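Long-range contacts in surface layer protein (Geobacillus stearothermophilus, PDB 2RA1), which forms the surface layer of the bacterial cell, its N-terminal part, the piece crystallised here, probably binding the sugar polymer of the underlying cell wall: residues A[16-21]-A[87-92]; A[29-34]-A[149-154]; A[346-351]-A[380-385]; A[370-375]-A[390-395]. All coordinates share one frame; numbering follows the deposited sequence. Where two conformers were deposited one is given.

How the interactions relate
From the N terminus, helix 3-28 is the first to be engaged: interaction 1 brings residues 16-21 against 87-92 at the start of helix 89-115. Interaction 2 crosses it along the chain, since 29-34 lies inside the first loop and 149-154, on helix 146-166, beyond it. The two touch where Pro-32 packs on Thr-20 and Tyr-21, so both tie together the helical N-terminal part. Far away, with interaction 3 centred about 78 Å from interaction 2, the C-terminal strands repeat the crossing: 370-375 falls between 346-351 and 380-385, while 390-395 follows them. Interactions 3 and 4 meet through Leu-348 and Thr-349 against Phe-370, joining a two-stranded sheet to a four-stranded one.

Interaction 1: residues A[16-21]-A[87-92]; sequences EAYYTY and EARVAT
Arg-89 lays its aliphatic arm and then its charged head over one face of the Tyr-18 ring. CD of Arg-89 stands 3.9 Å from the centroid of the Tyr-18 ring, a CH-pi contact. Farther out, Arg-89 CZ is 4.9 Å from the same centroid and 19° off the ring normal, which meets the definition of a cation-pi pair. The guanidinium is not stacked flat, however: its plane and the ring's are 72° apart, and it leans on the face edge-first, with Arg-89 NH1 3.6 Å from Tyr-18 CE2. An arm extended from CG to NE gives Arg-89 this reach. NE is bonded to Gly-86 O, which should restrict rotation of the head, and Tyr-144 is a second cation-pi partner.

Helix 3-28 here packs on the first turn of helix 89-115, in the helical N-terminal part of this triple coiled-coil protein, and helix 34-58 joins in through Ala-40, on Ala-17, and Tyr-41, on Val-90.

Val-90 fills in against the backbone of helix 3-28, its CG2 branch 3.5 Å from Tyr-18 CA and equally near Ala-17 O. Methyl packing continues from Val-90 CG2 to Ala-17 CB at 4.1 Å. Tyr-21 also meets Val-90: with chi1 at 85° its CG falls between backbone N and carbonyl carbon, and the ring offers its edge to Val-90 CA. Its OH is 2.8 Å from a water, and that water donates to Thr-92 OG1 over 2.7 Å, bridging the helices where Tyr-21 also stacks on Tyr-93.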
loop_
_atom_site.group_PDB
_atom_site.type_symbol
_atom_site.label_atom_id
_atom_site.label_comp_id
_atom_site.label_asym_id
_atom_site.label_seq_id
_atom_site.Cartn_x
_atom_site.Cartn_y
_atom_site.Cartn_z
ATOM N N GLU A 16 3.184 52.305 16.938
ATOM C CA GLU A 16 3.896 52.417 15.671
ATOM C C GLU A 16 4.510 51.088 15.280
ATOM O O GLU A 16 4.512 50.705 14.117
ATOM C CB GLU A 16 4.994 53.467 15.792
ATOM C CG GLU A 16 5.874 53.588 14.561
ATOM C CD GLU A 16 5.072 53.895 13.310
ATOM O OE1 GLU A 16 4.060 54.626 13.416
ATOM O OE2 GLU A 16 5.458 53.408 12.221
ATOM N N ALA A 17 5.039 50.383 16.269
ATOM C CA ALA A 17 5.635 49.071 16.027
ATOM C C ALA A 17 4.629 48.053 15.485
ATOM O O ALA A 17 4.986 47.219 14.657
ATOM C CB ALA A 17 6.340 48.525 17.294
ATOM N N TYR A 18 3.390 48.116 15.954
ATOM C CA TYR A 18 2.331 47.250 15.444
ATOM C C TYR A 18 1.907 47.673 14.048
ATOM O O TYR A 18 1.609 46.837 13.206
ATOM C CB TYR A 18 1.132 47.256 16.414
ATOM C CG TYR A 18 -0.216 46.883 15.824
ATOM C CD1 TYR A 18 -0.502 45.573 15.448
ATOM C CD2 TYR A 18 -1.215 47.837 15.672
ATOM C CE1 TYR A 18 -1.732 45.230 14.911
ATOM C CE2 TYR A 18 -2.459 47.497 15.145
ATOM C CZ TYR A 18 -2.708 46.196 14.768
ATOM O OH TYR A 18 -3.934 45.858 14.242
ATOM N N TYR A 19 1.896 48.976 13.799
ATOM C CA TYR A 19 1.589 49.510 12.466
ATOM C C TYR A 19 2.602 49.088 11.413
ATOM O O TYR A 19 2.269 48.919 10.242
ATOM C CB TYR A 19 1.546 51.027 12.518
ATOM C CG TYR A 19 0.486 51.528 13.449
ATOM C CD1 TYR A 19 0.570 52.792 14.019
ATOM C CD2 TYR A 19 -0.593 50.726 13.766
ATOM C CE1 TYR A 19 -0.410 53.251 14.877
ATOM C CE2 TYR A 19 -1.573 51.166 14.621
ATOM C CZ TYR A 19 -1.485 52.429 15.180
ATOM O OH TYR A 19 -2.478 52.867 16.036
ATOM N N THR A 20 3.843 48.936 11.854
ATOM C CA THR A 20 4.945 48.487 11.018
ATOM C C THR A 20 4.607 47.243 10.197
ATOM O O THR A 20 4.968 47.135 9.021
ATOM C CB THR A 20 6.183 48.211 11.884
ATOM O OG1 THR A 20 6.655 49.450 12.439
ATOM C CG2 THR A 20 7.288 47.563 11.056
ATOM N N TYR A 21 3.899 46.304 10.807
ATOM C CA TYR A 21 3.452 45.145 10.057
ATOM C C TYR A 21 1.991 45.254 9.611
ATOM O O TYR A 21 1.655 44.892 8.487
ATOM C CB TYR A 21 3.723 43.842 10.830
ATOM C CG TYR A 21 2.669 43.415 11.840
ATOM C CD1 TYR A 21 1.445 42.907 11.422
ATOM C CD2 TYR A 21 2.925 43.450 13.211
ATOM C CE1 TYR A 21 0.478 42.470 12.335
ATOM C CE2 TYR A 21 1.968 43.015 14.143
ATOM C CZ TYR A 21 0.740 42.530 13.695
ATOM O OH TYR A 21 -0.235 42.102 14.586
ATOM N N GLU A 87 -3.513 40.776 22.213
ATOM C CA GLU A 87 -2.409 41.168 23.067
ATOM C C GLU A 87 -1.077 40.773 22.454
ATOM O O GLU A 87 -1.014 39.848 21.657
ATOM C CB GLU A 87 -2.534 40.505 24.430
ATOM C CG GLU A 87 -3.845 40.777 25.122
ATOM C CD GLU A 87 -3.820 40.334 26.564
ATOM O OE1 GLU A 87 -4.320 41.098 27.420
ATOM O OE2 GLU A 87 -3.290 39.232 26.845
ATOM N N ALA A 88 -0.018 41.485 22.829
ATOM C CA ALA A 88 1.317 41.141 22.392
ATOM C C ALA A 88 1.365 41.069 20.871
ATOM O O ALA A 88 1.933 40.131 20.312
ATOM C CB ALA A 88 1.704 39.818 22.966
ATOM N N ARG A 89 0.755 42.040 20.204
ATOM C CA ARG A 89 0.541 41.928 18.767
ATOM C C ARG A 89 1.844 41.768 17.995
ATOM O O ARG A 89 1.989 40.832 17.198
ATOM C CB ARG A 89 -0.280 43.097 18.238
ATOM C CG ARG A 89 -1.617 43.221 18.924
ATOM C CD ARG A 89 -2.308 44.523 18.571
ATOM N NE ARG A 89 -3.577 44.637 19.265
ATOM C CZ ARG A 89 -4.533 45.502 18.944
ATOM N NH1 ARG A 89 -4.366 46.340 17.926
ATOM N NH2 ARG A 89 -5.671 45.519 19.637
ATOM N N VAL A 90 2.803 42.649 18.254
ATOM C CA VAL A 90 4.096 42.568 17.578
ATOM C C VAL A 90 4.878 41.273 17.854
ATOM O O VAL A 90 5.334 40.615 16.924
ATOM C CB VAL A 90 4.935 43.807 17.851
ATOM C CG1 VAL A 90 6.355 43.636 17.325
ATOM C CG2 VAL A 90 4.261 44.980 17.190
ATOM N N ALA A 91 5.010 40.894 19.116
ATOM C CA ALA A 91 5.709 39.651 19.460
ATOM C C ALA A 91 5.043 38.407 18.867
ATOM O O ALA A 91 5.727 37.498 18.424
ATOM C CB ALA A 91 5.863 39.510 20.970
ATOM N N THR A 92 3.715 38.370 18.841
ATOM C CA THR A 92 3.031 37.228 18.248
ATOM C C THR A 92 3.205 37.162 16.731
ATOM O O THR A 92 3.344 36.072 16.162
ATOM C CB THR A 92 1.523 37.184 18.580
ATOM O OG1 THR A 92 0.880 38.396 18.147
ATOM C CG2 THR A 92 1.300 36.921 20.076
HETATM O O HOH W 1 -0.212 39.602 15.954
#

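Interaction 2: residues A[29-34]-A[149-154]; sequences GQFPDI and RELLRS
Leu-151 is the first residue of 149-154 to meet the loop, and it does so with two different parts. Its CG lies 3.6 Å from Phe-31 CZ, the two side chains sliding past each other in opposite directions. Its CD2 branch extends over one face of the ring and reaches the backbone as well, 3.7 Å from Gly-29 O; a chi1 of -158°, with CG anti to the backbone N, directs the leucine this way. One position on, Leu-152 brings its CD2 to 3.4 Å from Phe-31 CZ and 3.6 Å from Phe-31 CE2, approaching the ring obliquely. The phenyl group is therefore wedged between successive leucines, and its rim points at the helix backbone, with Leu-151 C and Leu-152 N near the ring plane. An alanine in place of Phe-31 would probably leave both leucines without their aromatic partner and open a gap between loop and helix. Gly-29, with a positive phi of 63°, is the first residue past helix 3-28. The loop leads on to helix 34-58. Val-25 of helix 3-28 touches both Phe-31 and Leu-151, and Tyr-97 meets the phenyl edge-to-face, so helix 146-166 packs directly on helix 3-28 and Phe-31 links it to helix 89-115.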
loop_
_atom_site.group_PDB
_atom_site.type_symbol
_atom_site.label_atom_id
_atom_site.label_comp_id
_atom_site.label_asym_id
_atom_site.label_seq_id
_atom_site.Cartn_x
_atom_site.Cartn_y
_atom_site.Cartn_z
ATOM N N GLY A 29 -1.020 43.973 0.923
ATOM C CA GLY A 29 -1.195 42.539 0.938
ATOM C C GLY A 29 0.140 41.826 0.989
ATOM O O GLY A 29 0.298 40.723 0.449
ATOM N N GLN A 30 1.111 42.456 1.646
ATOM C CA GLN A 30 2.434 41.865 1.818
ATOM C C GLN A 30 2.941 42.028 3.234
ATOM O O GLN A 30 2.345 42.742 4.032
ATOM C CB GLN A 30 3.424 42.514 0.859
ATOM C CG GLN A 30 3.078 42.296 -0.596
ATOM C CD GLN A 30 3.952 43.105 -1.517
ATOM O OE1 GLN A 30 3.454 43.846 -2.359
ATOM N NE2 GLN A 30 5.268 42.984 -1.353
ATOM N N PHE A 31 4.052 41.372 3.544
ATOM C CA PHE A 31 4.662 41.509 4.858
ATOM C C PHE A 31 5.859 42.445 4.804
ATOM O O PHE A 31 6.540 42.536 3.775
ATOM C CB PHE A 31 5.115 40.153 5.371
ATOM C CG PHE A 31 3.997 39.163 5.516
ATOM C CD1 PHE A 31 3.851 38.123 4.616
ATOM C CD2 PHE A 31 3.076 39.290 6.539
ATOM C CE1 PHE A 31 2.814 37.212 4.744
ATOM C CE2 PHE A 31 2.036 38.385 6.669
ATOM C CZ PHE A 31 1.903 37.344 5.767
ATOM N N PRO A 32 6.139 43.132 5.916
ATOM C CA PRO A 32 7.342 43.960 5.956
ATOM C C PRO A 32 8.569 43.069 6.015
ATOM O O PRO A 32 8.433 41.862 6.187
ATOM C CB PRO A 32 7.199 44.719 7.280
ATOM C CG PRO A 32 5.809 44.502 7.714
ATOM C CD PRO A 32 5.408 43.186 7.183
ATOM N N ASP A 33 9.749 43.641 5.836
ATOM C CA ASP A 33 10.962 42.914 6.154
ATOM C C ASP A 33 10.906 42.651 7.659
ATOM O O ASP A 33 10.627 43.571 8.447
ATOM C CB ASP A 33 12.186 43.757 5.773
ATOM C CG ASP A 33 13.458 42.936 5.652
ATOM O OD1 ASP A 33 13.971 42.840 4.530
ATOM O OD2 ASP A 33 13.957 42.407 6.663
ATOM N N ILE A 34 11.153 41.408 8.070
ATOM C CA ILE A 34 11.071 41.070 9.491
ATOM C C ILE A 34 12.054 41.905 10.316
ATOM O O ILE A 34 11.871 42.097 11.504
ATOM C CB ILE A 34 11.332 39.572 9.754
ATOM C CG1 ILE A 34 10.915 39.205 11.189
ATOM C CG2 ILE A 34 12.782 39.191 9.487
ATOM C CD1 ILE A 34 9.427 39.369 11.418
ATOM N N ARG A 149 -3.559 36.437 9.639
ATOM C CA ARG A 149 -3.456 34.997 9.879
ATOM C C ARG A 149 -3.645 34.249 8.576
ATOM O O ARG A 149 -2.870 33.372 8.254
ATOM C CB ARG A 149 -4.507 34.515 10.885
ATOM C CG ARG A 149 -4.017 34.408 12.308
ATOM C CD ARG A 149 -5.098 33.814 13.207
ATOM N NE ARG A 149 -5.994 34.851 13.689
ATOM C CZ ARG A 149 -7.219 35.046 13.229
ATOM N NH1 ARG A 149 -7.699 34.245 12.288
ATOM N NH2 ARG A 149 -7.962 36.028 13.716
ATOM N N GLU A 150 -4.672 34.609 7.817
ATOM C CA GLU A 150 -4.917 33.965 6.524
ATOM C C GLU A 150 -3.799 34.237 5.516
ATOM O O GLU A 150 -3.446 33.368 4.715
ATOM C CB GLU A 150 -6.298 34.352 5.950
ATOM C CG GLU A 150 -6.536 33.949 4.474
ATOM C CD GLU A 150 -6.500 32.430 4.193
ATOM O OE1 GLU A 150 -6.551 32.061 2.998
ATOM O OE2 GLU A 150 -6.418 31.607 5.140
ATOM N N LEU A 151 -3.219 35.432 5.567
ATOM C CA LEU A 151 -2.075 35.730 4.708
ATOM C C LEU A 151 -0.878 34.841 5.064
ATOM O O LEU A 151 -0.166 34.375 4.185
ATOM C CB LEU A 151 -1.712 37.224 4.750
ATOM C CG LEU A 151 -0.908 37.788 3.570
ATOM C CD1 LEU A 151 -1.538 37.389 2.256
ATOM C CD2 LEU A 151 -0.750 39.299 3.654
ATOM N N LEU A 152 -0.666 34.577 6.348
ATOM C CA LEU A 152 0.426 33.677 6.724
ATOM C C LEU A 152 0.214 32.236 6.271
ATOM O O LEU A 152 1.156 31.609 5.808
ATOM C CB LEU A 152 0.711 33.732 8.221
ATOM C CG LEU A 152 1.246 35.108 8.625
ATOM C CD1 LEU A 152 0.989 35.385 10.098
ATOM C CD2 LEU A 152 2.739 35.197 8.277
ATOM N N ARG A 153 -1.006 31.712 6.409
ATOM C CA ARG A 153 -1.299 30.336 6.001
ATOM C C ARG A 153 -1.183 30.169 4.477
ATOM O O ARG A 153 -0.507 29.261 4.002
ATOM C CB ARG A 153 -2.687 29.882 6.461
ATOM C CG ARG A 153 -2.854 29.719 7.961
ATOM C CD ARG A 153 -4.304 29.345 8.309
ATOM N NE ARG A 153 -4.814 30.037 9.495
ATOM C CZ ARG A 153 -4.729 29.569 10.739
ATOM N NH1 ARG A 153 -4.150 28.395 10.970
ATOM N NH2 ARG A 153 -5.219 30.275 11.759
ATOM N N SER A 154 -1.831 31.047 3.720
ATOM C CA SER A 154 -1.787 30.954 2.263
ATOM C C SER A 154 -0.383 31.174 1.687
ATOM O O SER A 154 0.059 30.463 0.775
ATOM C CB SER A 154 -2.792 31.917 1.606
ATOM O OG SER A 154 -2.517 33.273 1.919
#

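Interaction 3: residues A[346-351]-A[380-385]; sequences VDLTKY and KFINTT
Val-346 and Ile-382 form an antiparallel hydrogen-bonded pair: Val-346 N donates to Ile-382 O over 2.8 Å at 173°, and Ile-382 N returns a bond of 3.0 Å to Val-346 O. A third backbone bond, 2.8 Å from Leu-348 N to Lys-380 O, carries the pairing into the 3-10 turn.

Among apolar contacts, Leu-348 CD2 packs on Ile-382 CG1 at 4.2 Å, and Leu-376, Val-392 and Phe-370 flank this side. On the opposite side the Phe-381 ring lies against Asp-347, its CE2 3.5 Å from Asp-347 CB and the carboxylate carbon over one face, ring and carboxylate planes 44° apart.

Polar side-chain contacts gather at Asp-347. With CG anti to the backbone N (chi1 -176°), the carboxylate comes round to the following Thr-349, and OD1 accepts both Thr-349 N, closing an Asx turn, and Thr-349 OG1 at 2.7 Å, from the same face of the carboxylate. Across the contact the methylenes of Lys-380 run past OD1, CG coming within 3.6 Å of Asp-347 OD1.

Two donors thus fix the carboxylate's rotation, and Lys-350, in a long ion pair with OD2, and Lys-380, whose ammonium lies nearby without contact, would probably favour its ionised form.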
loop_
_atom_site.group_PDB
_atom_site.type_symbol
_atom_site.label_atom_id
_atom_site.label_comp_id
_atom_site.label_asym_id
_atom_site.label_seq_id
_atom_site.Cartn_x
_atom_site.Cartn_y
_atom_site.Cartn_z
ATOM N N VAL A 346 -14.084 -26.247 -34.979
ATOM C CA VAL A 346 -14.836 -25.992 -33.756
ATOM C C VAL A 346 -14.694 -27.186 -32.803
ATOM O O VAL A 346 -15.085 -28.297 -33.135
ATOM C CB VAL A 346 -16.332 -25.777 -34.108
ATOM C CG1 VAL A 346 -17.208 -25.738 -32.872
ATOM C CG2 VAL A 346 -16.510 -24.523 -34.966
ATOM N N ASP A 347 -14.105 -26.954 -31.637
ATOM C CA ASP A 347 -13.967 -27.980 -30.608
ATOM C C ASP A 347 -15.307 -28.217 -29.904
ATOM O O ASP A 347 -15.779 -27.383 -29.142
ATOM C CB ASP A 347 -12.899 -27.546 -29.595
ATOM C CG ASP A 347 -12.618 -28.596 -28.533
ATOM O OD1 ASP A 347 -13.384 -29.553 -28.419
ATOM O OD2 ASP A 347 -11.629 -28.451 -27.792
ATOM N N LEU A 348 -15.907 -29.369 -30.160
ATOM C CA LEU A 348 -17.192 -29.723 -29.580
ATOM C C LEU A 348 -17.242 -29.894 -28.044
ATOM O O LEU A 348 -18.311 -29.757 -27.449
ATOM C CB LEU A 348 -17.720 -30.981 -30.268
ATOM C CG LEU A 348 -18.127 -30.753 -31.722
ATOM C CD1 LEU A 348 -18.686 -32.029 -32.301
ATOM C CD2 LEU A 348 -19.152 -29.653 -31.819
ATOM N N THR A 349 -16.109 -30.212 -27.413
ATOM C CA THR A 349 -16.051 -30.326 -25.952
ATOM C C THR A 349 -16.293 -28.979 -25.243
ATOM O O THR A 349 -16.623 -28.934 -24.063
ATOM C CB THR A 349 -14.716 -30.948 -25.458
ATOM O OG1 THR A 349 -13.631 -30.098 -25.814
ATOM C CG2 THR A 349 -14.485 -32.300 -26.091
ATOM N N LYS A 350 -16.141 -27.881 -25.970
ATOM C CA LYS A 350 -16.341 -26.561 -25.391
ATOM C C LYS A 350 -17.810 -26.177 -25.452
ATOM O O LYS A 350 -18.181 -25.098 -25.016
ATOM C CB LYS A 350 -15.523 -25.533 -26.173
ATOM C CG LYS A 350 -14.055 -25.898 -26.329
ATOM C CD LYS A 350 -13.229 -25.501 -25.115
ATOM C CE LYS A 350 -12.038 -26.432 -24.903
ATOM N NZ LYS A 350 -12.405 -27.741 -24.257
ATOM N N TYR A 351 -18.651 -27.054 -26.007
ATOM C CA TYR A 351 -20.040 -26.674 -26.243
ATOM C C TYR A 351 -21.011 -27.552 -25.533
ATOM O O TYR A 351 -22.211 -27.550 -25.795
ATOM C CB TYR A 351 -20.336 -26.635 -27.734
ATOM C CG TYR A 351 -19.684 -25.432 -28.329
ATOM C CD1 TYR A 351 -18.382 -25.495 -28.815
ATOM C CD2 TYR A 351 -20.333 -24.207 -28.318
ATOM C CE1 TYR A 351 -17.758 -24.373 -29.322
ATOM C CE2 TYR A 351 -19.719 -23.084 -28.817
ATOM C CZ TYR A 351 -18.437 -23.173 -29.328
ATOM O OH TYR A 351 -17.841 -22.043 -29.833
ATOM N N LYS A 380 -12.989 -34.595 -31.887
ATOM C CA LYS A 380 -13.756 -33.513 -31.261
ATOM C C LYS A 380 -13.924 -32.231 -32.083
ATOM O O LYS A 380 -14.797 -31.432 -31.770
ATOM C CB LYS A 380 -13.187 -33.163 -29.878
ATOM C CG LYS A 380 -11.849 -32.454 -29.910
ATOM C CD LYS A 380 -11.149 -32.529 -28.559
ATOM C CE LYS A 380 -9.825 -31.789 -28.576
ATOM N NZ LYS A 380 -8.931 -32.177 -27.456
ATOM N N PHE A 381 -13.105 -32.029 -33.115
ATOM C CA PHE A 381 -13.203 -30.826 -33.954
ATOM C C PHE A 381 -14.040 -31.032 -35.206
ATOM O O PHE A 381 -13.885 -32.044 -35.903
ATOM C CB PHE A 381 -11.814 -30.384 -34.396
ATOM C CG PHE A 381 -10.989 -29.771 -33.301
ATOM C CD1 PHE A 381 -10.081 -30.538 -32.586
ATOM C CD2 PHE A 381 -11.107 -28.427 -32.998
ATOM C CE1 PHE A 381 -9.310 -29.978 -31.581
ATOM C CE2 PHE A 381 -10.334 -27.851 -31.978
ATOM C CZ PHE A 381 -9.444 -28.627 -31.272
ATOM N N ILE A 382 -14.923 -30.083 -35.506
ATOM C CA ILE A 382 -15.597 -30.076 -36.814
ATOM C C ILE A 382 -15.504 -28.749 -37.582
ATOM O O ILE A 382 -15.330 -27.686 -37.005
ATOM C CB ILE A 382 -17.085 -30.538 -36.754
ATOM C CG1 ILE A 382 -17.939 -29.623 -35.862
ATOM C CG2 ILE A 382 -17.185 -31.989 -36.320
ATOM C CD1 ILE A 382 -19.441 -29.782 -36.105
ATOM N N ASN A 383 -15.635 -28.837 -38.897
ATOM C CA ASN A 383 -15.596 -27.677 -39.768
ATOM C C ASN A 383 -17.015 -27.256 -40.168
ATOM O O ASN A 383 -17.698 -27.968 -40.896
ATOM C CB ASN A 383 -14.783 -28.039 -41.011
ATOM C CG ASN A 383 -14.536 -26.853 -41.920
ATOM O OD1 ASN A 383 -15.288 -25.881 -41.923
ATOM N ND2 ASN A 383 -13.464 -26.924 -42.688
ATOM N N THR A 384 -17.460 -26.102 -39.690
ATOM C CA THR A 384 -18.835 -25.655 -39.923
ATOM C C THR A 384 -18.931 -24.577 -40.998
ATOM O O THR A 384 -20.021 -24.066 -41.282
ATOM C CB THR A 384 -19.501 -25.106 -38.624
ATOM O OG1 THR A 384 -18.716 -24.027 -38.105
ATOM C CG2 THR A 384 -19.598 -26.191 -37.565
ATOM N N THR A 385 -17.791 -24.231 -41.589
ATOM C CA THR A 385 -17.745 -23.172 -42.588
ATOM C C THR A 385 -18.662 -23.496 -43.764
ATOM O O THR A 385 -18.705 -24.628 -44.253
ATOM C CB THR A 385 -16.303 -22.888 -43.096
ATOM O OG1 THR A 385 -15.732 -24.094 -43.595
ATOM C CG2 THR A 385 -15.417 -22.355 -41.981
#

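Interaction 4: residues A[370-375]-A[390-395]; sequences FTSSEK and VIVNAT
Ile-391 O is gripped by two donors that reach it from opposite faces of its carbonyl plane: Ser-372 OG at 2.7 Å and Ser-373 N at 2.9 Å. The hydroxyl gets there because chi1 of Ser-372 is -170°, which sets OG anti to the backbone N. The same Ser-372 OG accepts Glu-374 N, an ST turn, so one side chain both closes the turn and ties it to the neighbouring strand 389-397. Replacing Ser-372 by an alanine would probably leave Ile-391 O with one of its two donors and set the turn free of its side-chain acceptor. Ser-373 adds a return bond, since Ile-391 N donates to Ser-373 OG over 3.1 Å at 166°.

Strand 367-372 is an outermost strand of a four-stranded mixed sheet in the C-terminal part of the chain, running antiparallel to strand 389-397. Thr-371 and Asn-393 are a hydrogen-bonded pair: Thr-371 N meets a lone pair of Asn-393 O in the carbonyl plane at 3.1 Å, whereas the reverse bond is weak, bent to 126°. Their side chains lie side by side, pointing the same way, Thr-371 OG1 3.2 Å from Asn-393 CB, and Asn-393 ND2 bonds onward to Asn-405.

The other face carries Ser-372, whose OG touches Val-392 CG1, and Phe-370, whose CE2 packs 3.6 Å from Ala-394 CB; Ile-382 covers Ser-372 and Val-392 there.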
loop_
_atom_site.group_PDB
_atom_site.type_symbol
_atom_site.label_atom_id
_atom_site.label_comp_id
_atom_site.label_asym_id
_atom_site.label_seq_id
_atom_site.Cartn_x
_atom_site.Cartn_y
_atom_site.Cartn_z
ATOM N N PHE A 370 -17.797 -38.399 -29.637
ATOM C CA PHE A 370 -18.727 -37.699 -30.527
ATOM C C PHE A 370 -19.028 -38.455 -31.808
ATOM O O PHE A 370 -18.184 -39.169 -32.344
ATOM C CB PHE A 370 -18.173 -36.325 -30.954
ATOM C CG PHE A 370 -17.990 -35.361 -29.827
ATOM C CD1 PHE A 370 -16.767 -35.242 -29.184
ATOM C CD2 PHE A 370 -19.028 -34.555 -29.419
ATOM C CE1 PHE A 370 -16.588 -34.322 -28.130
ATOM C CE2 PHE A 370 -18.855 -33.635 -28.348
ATOM C CZ PHE A 370 -17.639 -33.530 -27.723
ATOM N N THR A 371 -20.236 -38.268 -32.311
ATOM C CA THR A 371 -20.529 -38.579 -33.695
ATOM C C THR A 371 -21.136 -37.331 -34.307
ATOM O O THR A 371 -21.675 -36.465 -33.615
ATOM C CB THR A 371 -21.498 -39.765 -33.844
ATOM O OG1 THR A 371 -22.821 -39.355 -33.489
ATOM C CG2 THR A 371 -21.058 -40.921 -32.960
ATOM N N SER A 372 -21.048 -37.239 -35.619
ATOM C CA SER A 372 -21.474 -36.033 -36.296
ATOM C C SER A 372 -21.787 -36.300 -37.758
ATOM O O SER A 372 -21.266 -37.246 -38.371
ATOM C CB SER A 372 -20.390 -34.964 -36.194
ATOM O OG SER A 372 -20.889 -33.722 -36.659
ATOM N N SER A 373 -22.633 -35.438 -38.302
ATOM C CA SER A 373 -22.845 -35.369 -39.721
ATOM C C SER A 373 -21.557 -34.930 -40.427
ATOM O O SER A 373 -21.420 -35.106 -41.636
ATOM C CB SER A 373 -24.000 -34.410 -40.037
ATOM O OG SER A 373 -23.596 -33.065 -39.896
ATOM N N GLU A 374 -20.616 -34.381 -39.666
ATOM C CA GLU A 374 -19.393 -33.824 -40.242
ATOM C C GLU A 374 -18.155 -34.611 -39.817
ATOM O O GLU A 374 -18.119 -35.179 -38.729
ATOM C CB GLU A 374 -19.234 -32.353 -39.836
ATOM C CG GLU A 374 -20.491 -31.530 -39.955
ATOM C CD GLU A 374 -21.056 -31.516 -41.361
ATOM O OE1 GLU A 374 -20.281 -31.335 -42.317
ATOM O OE2 GLU A 374 -22.288 -31.660 -41.507
ATOM N N LYS A 375 -17.140 -34.639 -40.678
ATOM C CA LYS A 375 -15.908 -35.326 -40.352
ATOM C C LYS A 375 -15.252 -34.725 -39.106
ATOM O O LYS A 375 -15.077 -33.508 -38.995
ATOM C CB LYS A 375 -14.941 -35.316 -41.544
ATOM C CG LYS A 375 -13.859 -36.393 -41.474
ATOM C CD LYS A 375 -13.133 -36.602 -42.819
ATOM C CE LYS A 375 -13.919 -37.506 -43.788
ATOM N NZ LYS A 375 -13.248 -37.613 -45.129
ATOM N N VAL A 390 -25.612 -28.405 -38.567
ATOM C CA VAL A 390 -24.862 -29.656 -38.493
ATOM C C VAL A 390 -25.520 -30.540 -37.457
ATOM O O VAL A 390 -26.306 -30.073 -36.643
ATOM C CB VAL A 390 -23.382 -29.447 -38.115
ATOM C CG1 VAL A 390 -22.685 -28.518 -39.132
ATOM C CG2 VAL A 390 -23.276 -28.892 -36.682
ATOM N N ILE A 391 -25.185 -31.819 -37.483
ATOM C CA ILE A 391 -25.734 -32.744 -36.526
ATOM C C ILE A 391 -24.626 -33.348 -35.688
ATOM O O ILE A 391 -23.599 -33.756 -36.206
ATOM C CB ILE A 391 -26.496 -33.860 -37.227
ATOM C CG1 ILE A 391 -27.795 -33.295 -37.811
ATOM C CG2 ILE A 391 -26.758 -35.012 -36.230
ATOM C CD1 ILE A 391 -28.506 -34.248 -38.735
ATOM N N VAL A 392 -24.827 -33.378 -34.380
ATOM C CA VAL A 392 -23.763 -33.813 -33.490
ATOM C C VAL A 392 -24.364 -34.604 -32.340
ATOM O O VAL A 392 -25.563 -34.502 -32.047
ATOM C CB VAL A 392 -22.975 -32.623 -32.927
ATOM C CG1 VAL A 392 -22.230 -31.897 -34.026
ATOM C CG2 VAL A 392 -23.931 -31.651 -32.250
ATOM N N ASN A 393 -23.513 -35.393 -31.695
ATOM C CA ASN A 393 -23.924 -36.279 -30.615
ATOM C C ASN A 393 -22.781 -36.430 -29.610
ATOM O O ASN A 393 -21.720 -36.965 -29.925
ATOM C CB ASN A 393 -24.302 -37.632 -31.201
ATOM C CG ASN A 393 -24.841 -38.590 -30.166
ATOM O OD1 ASN A 393 -24.340 -38.670 -29.034
ATOM N ND2 ASN A 393 -25.871 -39.333 -30.552
ATOM N N ALA A 394 -22.975 -35.926 -28.405
ATOM C CA ALA A 394 -21.984 -36.116 -27.366
ATOM C C ALA A 394 -22.429 -37.236 -26.414
ATOM O O ALA A 394 -23.574 -37.258 -25.935
ATOM C CB ALA A 394 -21.745 -34.815 -26.605
ATOM N N THR A 395 -21.522 -38.174 -26.167
ATOM C CA THR A 395 -21.772 -39.254 -25.228
ATOM C C THR A 395 -20.584 -39.276 -24.283
ATOM O O THR A 395 -19.441 -39.166 -24.725
ATOM C CB THR A 395 -21.907 -40.631 -25.927
ATOM O OG1 THR A 395 -23.044 -40.634 -26.794
ATOM C CG2 THR A 395 -22.103 -41.736 -24.899
#